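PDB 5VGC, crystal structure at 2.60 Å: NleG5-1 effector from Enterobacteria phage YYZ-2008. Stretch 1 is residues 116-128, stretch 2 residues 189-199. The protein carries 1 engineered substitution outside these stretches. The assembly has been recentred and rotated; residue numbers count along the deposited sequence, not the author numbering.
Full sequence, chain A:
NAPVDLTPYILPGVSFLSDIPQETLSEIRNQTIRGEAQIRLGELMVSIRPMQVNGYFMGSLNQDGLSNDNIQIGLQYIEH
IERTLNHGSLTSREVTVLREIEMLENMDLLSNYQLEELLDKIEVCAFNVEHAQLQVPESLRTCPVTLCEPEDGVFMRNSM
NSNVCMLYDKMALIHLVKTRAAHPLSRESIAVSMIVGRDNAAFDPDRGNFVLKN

Stretch 1, residues 116-128: EELLDKIEVCAFN
Stretch 2 189-199: SIAVSMIVGRD

Residues 116-125 of stretch 1 form the last part of a helix that begins earlier in the chain. Its i to i+4 bonds are regular, from Asp 120 N to Glu 116 O through Ala 126 N to Ile 122 O, each 2.8 Å, although the helix is kinked where the N atoms of Glu 116 and Glu 117 lack a bond to the preceding turn. Helical phi/psi values hold to Cys 125 (-80/-18); Ala 126 leaves them at -61/139, and Phe 127 (-135/152) and Asn 128 (-65/111) continue as strand.

Stretch 2 is less regular. Ile 190 (-72/127) and Ala 191 (-134/150) are extended, then the chain tightens into a 3-10 segment at 192-194, with Met 194 N to Ala 191 O and Ile 195 N to Val 192 O both 2.8 Å. Ile 195 (-90/135), Val 196 (-142/150) and Gly 197 (-81/156) are extended again, before a second 3-10 segment starts at Arg 198 (-46/-41).

The two stretches run in the same direction. The CA atoms of Leu 118 and Val 192 lie 5.3 Å apart, those of Ile 122 and Ile 195 6.7 Å, and those of Cys 125 and Gly 197 4.4 Å. This register follows successive turns of the helix, and the contact buries 588 Å² summed over both sides.

At its start, Leu 118 (chi1 t, chi2 p) has a sideways CA-to-CB bond, but its end comes nearer: CD1 lies 3.6 Å from Val 192 N and 4.0 Å from Ile 195 CG1, while CD2 is 3.7 Å from Ile 190 O. Val 192, with chi1 between wells at -94°, also meets Glu 117, whose CG is 3.7 Å from Val 192 CG1.

Ile 195 (chi1 m, chi2 m) points toward the helix and touches several of its residues. Its CD1 is 4.2 Å from Ile 122 CG1 (Ile 122 chi1 m, chi2 t), and its CG2 is 3.9 Å from Cys 125 CB.

Lys 121 is extended, with all four chi angles t, which carries its amine to the backbone of stretch 2. Lys 121 NZ donates to Val 192 O at 3.3 Å and, in a weak bond, to Ile 195 O at 3.2 Å. Val 192 O thus accepts from both Lys 121 NZ and Ile 195 N.

Near the helix end, Cys 125 (chi1 m) points toward stretch 2 and sets SG 3.4 Å from Gly 197 N. Two waters join the backbones here: one donates to Cys 125 O (2.9 Å) and Val 196 O (2.7 Å), the other donates to Cys 125 O (2.7 Å) and accepts from Arg 198 N (2.8 Å). The second bridges a gap in which Cys 125 O and Arg 198 N stand 4.4 Å apart.

Finally, Phe 127 (chi1 p, chi2 91°) presents a ring face to Arg 198 (chi1 t, chi2 p). Arg 198 CB lies 4.2 Å from the Phe 127 ring centroid, 27° off the normal, a CH-pi contact.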

ATOM      1  N   GLU A 116     -14.797   5.871  15.467  1.00 32.07           N
ATOM      2  CA  GLU A 116     -15.709   6.391  16.496  1.00 36.90           C
ATOM      3  C   GLU A 116     -17.093   6.710  15.903  1.00 32.78           C
ATOM      4  O   GLU A 116     -18.120   6.301  16.466  1.00 32.21           O
ATOM      5  CB  GLU A 116     -15.100   7.605  17.223  1.00 48.46           C
ATOM      6  CG  GLU A 116     -14.465   7.291  18.573  1.00 70.87           C
ATOM      7  CD  GLU A 116     -15.362   7.694  19.743  1.00112.63           C
ATOM      8  OE1 GLU A 116     -16.498   7.175  19.825  1.00112.62           O
ATOM      9  OE2 GLU A 116     -14.938   8.530  20.577  1.00120.97           O
ATOM     10  N   GLU A 117     -17.093   7.407  14.770  1.00 29.94           N
ATOM     11  CA  GLU A 117     -18.290   7.638  13.970  1.00 31.72           C
ATOM     12  C   GLU A 117     -19.049   6.327  13.611  1.00 29.24           C
ATOM     13  O   GLU A 117     -20.286   6.221  13.784  1.00 34.57           O
ATOM     14  CB  GLU A 117     -17.905   8.451  12.720  1.00 38.51           C
ATOM     15  CG  GLU A 117     -18.952   8.538  11.609  1.00 52.28           C
ATOM     16  CD  GLU A 117     -18.826   9.748  10.701  1.00 57.63           C
ATOM     17  OE1 GLU A 117     -18.117  10.707  11.077  1.00 67.44           O
ATOM     18  OE2 GLU A 117     -19.457   9.728   9.618  1.00 52.54           O
ATOM     19  N   LEU A 118     -18.306   5.333  13.138  1.00 24.40           N
ATOM     20  CA  LEU A 118     -18.885   4.052  12.745  1.00 22.11           C
ATOM     21  C   LEU A 118     -19.520   3.310  13.953  1.00 21.12           C
ATOM     22  O   LEU A 118     -20.687   2.819  13.891  1.00 21.95           O
ATOM     23  CB  LEU A 118     -17.810   3.199  12.071  1.00 20.96           C
ATOM     24  CG  LEU A 118     -18.165   1.853  11.473  1.00 20.85           C
ATOM     25  CD1 LEU A 118     -19.353   1.967  10.541  1.00 22.48           C
ATOM     26  CD2 LEU A 118     -16.948   1.364  10.713  1.00 23.26           C
ATOM     27  N   LEU A 119     -18.752   3.237  15.039  1.00 21.01           N
ATOM     28  CA  LEU A 119     -19.241   2.631  16.276  1.00 22.38           C
ATOM     29  C   LEU A 119     -20.467   3.369  16.829  1.00 24.50           C
ATOM     30  O   LEU A 119     -21.469   2.733  17.243  1.00 25.50           O
ATOM     31  CB  LEU A 119     -18.128   2.582  17.330  1.00 25.24           C
ATOM     32  CG  LEU A 119     -16.997   1.588  17.057  1.00 25.67           C
ATOM     33  CD1 LEU A 119     -15.932   1.714  18.118  1.00 30.68           C
ATOM     34  CD2 LEU A 119     -17.501   0.148  17.024  1.00 26.40           C
ATOM     35  N   ASP A 120     -20.395   4.698  16.817  1.00 27.41           N
ATOM     36  CA  ASP A 120     -21.555   5.519  17.204  1.00 32.92           C
ATOM     37  C   ASP A 120     -22.758   5.208  16.327  1.00 29.78           C
ATOM     38  O   ASP A 120     -23.880   5.049  16.853  1.00 30.48           O
ATOM     39  CB  ASP A 120     -21.244   7.039  17.164  1.00 37.87           C
ATOM     40  CG  ASP A 120     -20.455   7.515  18.382  1.00 45.94           C
ATOM     41  OD1 ASP A 120     -20.233   6.727  19.328  1.00 57.74           O
ATOM     42  OD2 ASP A 120     -20.046   8.697  18.400  1.00 66.45           O
ATOM     43  N   LYS A 121     -22.552   5.108  15.010  1.00 26.05           N
ATOM     44  CA  LYS A 121     -23.693   4.777  14.152  1.00 25.91           C
ATOM     45  C   LYS A 121     -24.239   3.386  14.439  1.00 24.84           C
ATOM     46  O   LYS A 121     -25.475   3.199  14.461  1.00 29.28           O
ATOM     47  CB  LYS A 121     -23.408   4.935  12.674  1.00 25.41           C
ATOM     48  CG  LYS A 121     -24.661   4.756  11.836  1.00 28.01           C
ATOM     49  CD  LYS A 121     -24.569   5.484  10.521  1.00 32.37           C
ATOM     50  CE  LYS A 121     -25.900   5.416   9.794  1.00 37.40           C
ATOM     51  NZ  LYS A 121     -25.655   5.714   8.347  1.00 44.22           N
ATOM     52  N   ILE A 122     -23.359   2.413  14.673  1.00 23.33           N
ATOM     53  CA  ILE A 122     -23.870   1.081  15.068  1.00 24.03           C
ATOM     54  C   ILE A 122     -24.753   1.245  16.318  1.00 27.05           C
ATOM     55  O   ILE A 122     -25.959   0.856  16.331  1.00 29.09           O
ATOM     56  CB  ILE A 122     -22.732   0.063  15.293  1.00 22.37           C
ATOM     57  CG1 ILE A 122     -22.174  -0.355  13.927  1.00 22.25           C
ATOM     58  CG2 ILE A 122     -23.225  -1.158  16.069  1.00 24.05           C
ATOM     59  CD1 ILE A 122     -20.878  -1.129  13.992  1.00 24.67           C
ATOM     60  N   GLU A 123     -24.141   1.855  17.335  1.00 27.34           N
ATOM     61  CA  GLU A 123     -24.843   2.113  18.583  1.00 30.92           C
ATOM     62  C   GLU A 123     -26.228   2.765  18.365  1.00 31.42           C
ATOM     63  O   GLU A 123     -27.224   2.339  18.947  1.00 31.53           O
ATOM     64  CB  GLU A 123     -23.978   2.976  19.503  1.00 35.55           C
ATOM     65  CG  GLU A 123     -24.341   2.906  20.965  1.00 47.94           C
ATOM     66  CD  GLU A 123     -24.232   1.509  21.514  1.00 51.66           C
ATOM     67  OE1 GLU A 123     -25.173   1.121  22.236  1.00 67.65           O
ATOM     68  OE2 GLU A 123     -23.225   0.799  21.224  1.00 42.81           O
ATOM     69  N   VAL A 124     -26.292   3.783  17.518  1.00 29.89           N
ATOM     70  CA  VAL A 124     -27.583   4.413  17.233  1.00 31.33           C
ATOM     71  C   VAL A 124     -28.516   3.444  16.524  1.00 28.91           C
ATOM     72  O   VAL A 124     -29.698   3.380  16.877  1.00 33.99           O
ATOM     73  CB  VAL A 124     -27.431   5.735  16.425  1.00 38.57           C
ATOM     74  CG1 VAL A 124     -28.775   6.230  15.877  1.00 40.41           C
ATOM     75  CG2 VAL A 124     -26.783   6.821  17.298  1.00 40.59           C
ATOM     76  N   CYS A 125     -28.019   2.693  15.532  1.00 25.71           N
ATOM     77  CA  CYS A 125     -28.926   1.901  14.690  1.00 22.07           C
ATOM     78  C   CYS A 125     -29.383   0.586  15.321  1.00 19.17           C
ATOM     79  O   CYS A 125     -30.391   0.004  14.883  1.00 18.21           O
ATOM     80  CB  CYS A 125     -28.304   1.644  13.317  1.00 22.59           C
ATOM     81  SG  CYS A 125     -28.211   3.098  12.237  1.00 25.75           S
ATOM     82  N   ALA A 126     -28.664   0.112  16.340  1.00 17.92           N
ATOM     83  CA  ALA A 126     -29.029  -1.143  17.015  1.00 16.22           C
ATOM     84  C   ALA A 126     -30.400  -1.119  17.650  1.00 17.25           C
ATOM     85  O   ALA A 126     -30.771  -0.104  18.257  1.00 19.82           O
ATOM     86  CB  ALA A 126     -27.995  -1.498  18.066  1.00 16.52           C
ATOM     87  N   PHE A 127     -31.151  -2.223  17.512  1.00 15.87           N
ATOM     88  CA  PHE A 127     -32.508  -2.329  18.105  1.00 17.13           C
ATOM     89  C   PHE A 127     -32.727  -3.678  18.821  1.00 15.96           C
ATOM     90  O   PHE A 127     -32.109  -4.701  18.470  1.00 14.18           O
ATOM     91  CB  PHE A 127     -33.583  -2.090  17.040  1.00 18.26           C
ATOM     92  CG  PHE A 127     -33.590  -3.116  15.935  1.00 17.91           C
ATOM     93  CD1 PHE A 127     -34.378  -4.259  16.028  1.00 18.51           C
ATOM     94  CD2 PHE A 127     -32.806  -2.945  14.795  1.00 18.26           C
ATOM     95  CE1 PHE A 127     -34.383  -5.218  15.014  1.00 18.93           C
ATOM     96  CE2 PHE A 127     -32.808  -3.894  13.776  1.00 17.54           C
ATOM     97  CZ  PHE A 127     -33.600  -5.034  13.886  1.00 17.65           C
ATOM     98  N   ASN A 128     -33.610  -3.656  19.819  1.00 17.59           N
ATOM     99  CA  ASN A 128     -34.108  -4.853  20.503  1.00 17.30           C
ATOM    100  C   ASN A 128     -34.917  -5.687  19.493  1.00 16.46           C
ATOM    101  O   ASN A 128     -36.017  -5.280  19.073  1.00 18.05           O
ATOM    102  CB  ASN A 128     -34.979  -4.384  21.692  1.00 20.07           C
ATOM    103  CG  ASN A 128     -35.585  -5.523  22.508  1.00 20.47           C
ATOM    104  OD1 ASN A 128     -36.023  -6.554  22.004  1.00 19.33           O
ATOM    105  ND2 ASN A 128     -35.626  -5.314  23.790  1.00 22.76           N
ATOM    106  N   SER A 189     -14.625  -2.938   2.639  1.00 26.63           N
ATOM    107  CA  SER A 189     -14.446  -2.368   3.968  1.00 21.06           C
ATOM    108  C   SER A 189     -15.803  -1.888   4.456  1.00 20.16           C
ATOM    109  O   SER A 189     -16.552  -1.260   3.710  1.00 21.77           O
ATOM    110  CB  SER A 189     -13.427  -1.228   3.953  1.00 20.62           C
ATOM    111  OG  SER A 189     -12.128  -1.729   4.249  1.00 23.37           O
ATOM    112  N   ILE A 190     -16.102  -2.202   5.703  1.00 17.85           N
ATOM    113  CA  ILE A 190     -17.360  -1.805   6.317  1.00 18.73           C
ATOM    114  C   ILE A 190     -17.337  -0.297   6.598  1.00 21.78           C
ATOM    115  O   ILE A 190     -16.416   0.166   7.253  1.00 18.63           O
ATOM    116  CB  ILE A 190     -17.623  -2.596   7.622  1.00 17.11           C
ATOM    117  CG1 ILE A 190     -17.743  -4.089   7.306  1.00 16.79           C
ATOM    118  CG2 ILE A 190     -18.866  -2.064   8.291  1.00 16.87           C
ATOM    119  CD1 ILE A 190     -18.158  -4.957   8.449  1.00 16.95           C
ATOM    120  N   ALA A 191     -18.351   0.433   6.117  1.00 26.86           N
ATOM    121  CA  ALA A 191     -18.413   1.901   6.208  1.00 23.81           C
ATOM    122  C   ALA A 191     -19.782   2.383   6.683  1.00 23.29           C
ATOM    123  O   ALA A 191     -20.779   1.722   6.393  1.00 26.53           O
ATOM    124  CB  ALA A 191     -18.115   2.490   4.839  1.00 23.48           C
ATOM    125  N   VAL A 192     -19.830   3.534   7.380  1.00 21.67           N
ATOM    126  CA  VAL A 192     -21.086   4.087   7.942  1.00 22.03           C
ATOM    127  C   VAL A 192     -22.339   3.943   7.066  1.00 21.94           C
ATOM    128  O   VAL A 192     -23.405   3.498   7.546  1.00 23.57           O
ATOM    129  CB  VAL A 192     -21.019   5.592   8.370  1.00 23.78           C
ATOM    130  CG1 VAL A 192     -20.686   5.741   9.829  1.00 24.64           C
ATOM    131  CG2 VAL A 192     -20.081   6.406   7.511  1.00 24.50           C
ATOM    132  N   SER A 193     -22.216   4.304   5.794  1.00 21.46           N
ATOM    133  CA  SER A 193     -23.366   4.282   4.891  1.00 22.21           C
ATOM    134  C   SER A 193     -23.998   2.876   4.750  1.00 20.90           C
ATOM    135  O   SER A 193     -25.183   2.760   4.419  1.00 21.54           O
ATOM    136  CB  SER A 193     -22.977   4.842   3.534  1.00 23.34           C
ATOM    137  OG  SER A 193     -21.848   4.154   3.087  1.00 22.06           O
ATOM    138  N   MET A 194     -23.212   1.826   5.007  1.00 23.48           N
ATOM    139  CA  MET A 194     -23.757   0.453   5.044  1.00 21.80           C
ATOM    140  C   MET A 194     -24.673   0.156   6.239  1.00 20.24           C
ATOM    141  O   MET A 194     -25.481  -0.788   6.154  1.00 19.43           O
ATOM    142  CB  MET A 194     -22.634  -0.590   5.002  1.00 21.64           C
ATOM    143  CG  MET A 194     -21.838  -0.613   3.705  1.00 24.09           C
ATOM    144  SD  MET A 194     -20.321  -1.562   3.923  1.00 24.50           S
ATOM    145  CE  MET A 194     -19.521  -1.203   2.375  1.00 28.40           C
ATOM    146  N   ILE A 195     -24.541   0.942   7.323  1.00 20.44           N
ATOM    147  CA  ILE A 195     -25.292   0.718   8.558  1.00 19.85           C
ATOM    148  C   ILE A 195     -26.564   1.507   8.438  1.00 21.67           C
ATOM    149  O   ILE A 195     -26.521   2.653   8.000  1.00 25.78           O
ATOM    150  CB  ILE A 195     -24.565   1.216   9.825  1.00 20.10           C
ATOM    151  CG1 ILE A 195     -23.097   0.811   9.827  1.00 20.98           C
ATOM    152  CG2 ILE A 195     -25.216   0.679  11.085  1.00 19.02           C
ATOM    153  CD1 ILE A 195     -22.860  -0.660   9.783  1.00 20.18           C
ATOM    154  N   VAL A 196     -27.693   0.901   8.806  1.00 22.00           N
ATOM    155  CA  VAL A 196     -28.999   1.559   8.670  1.00 27.54           C
ATOM    156  C   VAL A 196     -29.912   1.241   9.843  1.00 24.96           C
ATOM    157  O   VAL A 196     -29.804   0.163  10.441  1.00 21.80           O
ATOM    158  CB  VAL A 196     -29.707   1.183   7.337  1.00 34.72           C
ATOM    159  CG1 VAL A 196     -28.905   1.668   6.141  1.00 43.39           C
ATOM    160  CG2 VAL A 196     -29.936  -0.311   7.205  1.00 32.69           C
ATOM    161  N   GLY A 197     -30.803   2.184  10.169  1.00 28.33           N
ATOM    162  CA  GLY A 197     -31.746   2.021  11.277  1.00 26.40           C
ATOM    163  C   GLY A 197     -32.965   1.185  10.916  1.00 25.66           C
ATOM    164  O   GLY A 197     -33.358   1.111   9.746  1.00 25.15           O
ATOM    165  N   ARG A 198     -33.578   0.584  11.939  1.00 28.29           N
ATOM    166  CA  ARG A 198     -34.736  -0.329  11.781  1.00 29.90           C
ATOM    167  C   ARG A 198     -35.822   0.201  10.820  1.00 29.84           C
ATOM    168  O   ARG A 198     -36.371  -0.556  10.015  1.00 26.51           O
ATOM    169  CB  ARG A 198     -35.327  -0.698  13.159  1.00 32.69           C
ATOM    170  CG  ARG A 198     -36.804  -1.126  13.202  1.00 39.57           C
ATOM    171  CD  ARG A 198     -36.960  -2.483  12.537  1.00 52.18           C
ATOM    172  NE  ARG A 198     -38.326  -3.024  12.459  1.00 36.30           N
ATOM    173  CZ  ARG A 198     -38.937  -3.476  11.355  1.00 33.91           C
ATOM    174  NH1 ARG A 198     -40.169  -3.964  11.446  1.00 50.77           N
ATOM    175  NH2 ARG A 198     -38.345  -3.441  10.165  1.00 35.30           N
ATOM    176  N   ASP A 199     -36.117   1.496  10.909  1.00 31.05           N
ATOM    177  CA  ASP A 199     -37.176   2.100  10.108  1.00 39.70           C
ATOM    178  C   ASP A 199     -36.793   2.357   8.664  1.00 40.98           C
ATOM    179  O   ASP A 199     -37.672   2.716   7.870  1.00 38.61           O
ATOM    180  CB  ASP A 199     -37.641   3.424  10.732  1.00 48.05           C
ATOM    181  CG  ASP A 199     -38.172   3.250  12.147  1.00 66.37           C
ATOM    182  OD1 ASP A 199     -38.705   2.158  12.476  1.00 48.43           O
ATOM    183  OD2 ASP A 199     -38.050   4.216  12.930  1.00 89.13           O
TER
HETATM  184  O   HOH W   1     -30.604  -1.472  12.407  1.00  7.39           O
HETATM  185  O   HOH W   2     -32.505   1.570  14.386  1.00 23.37           O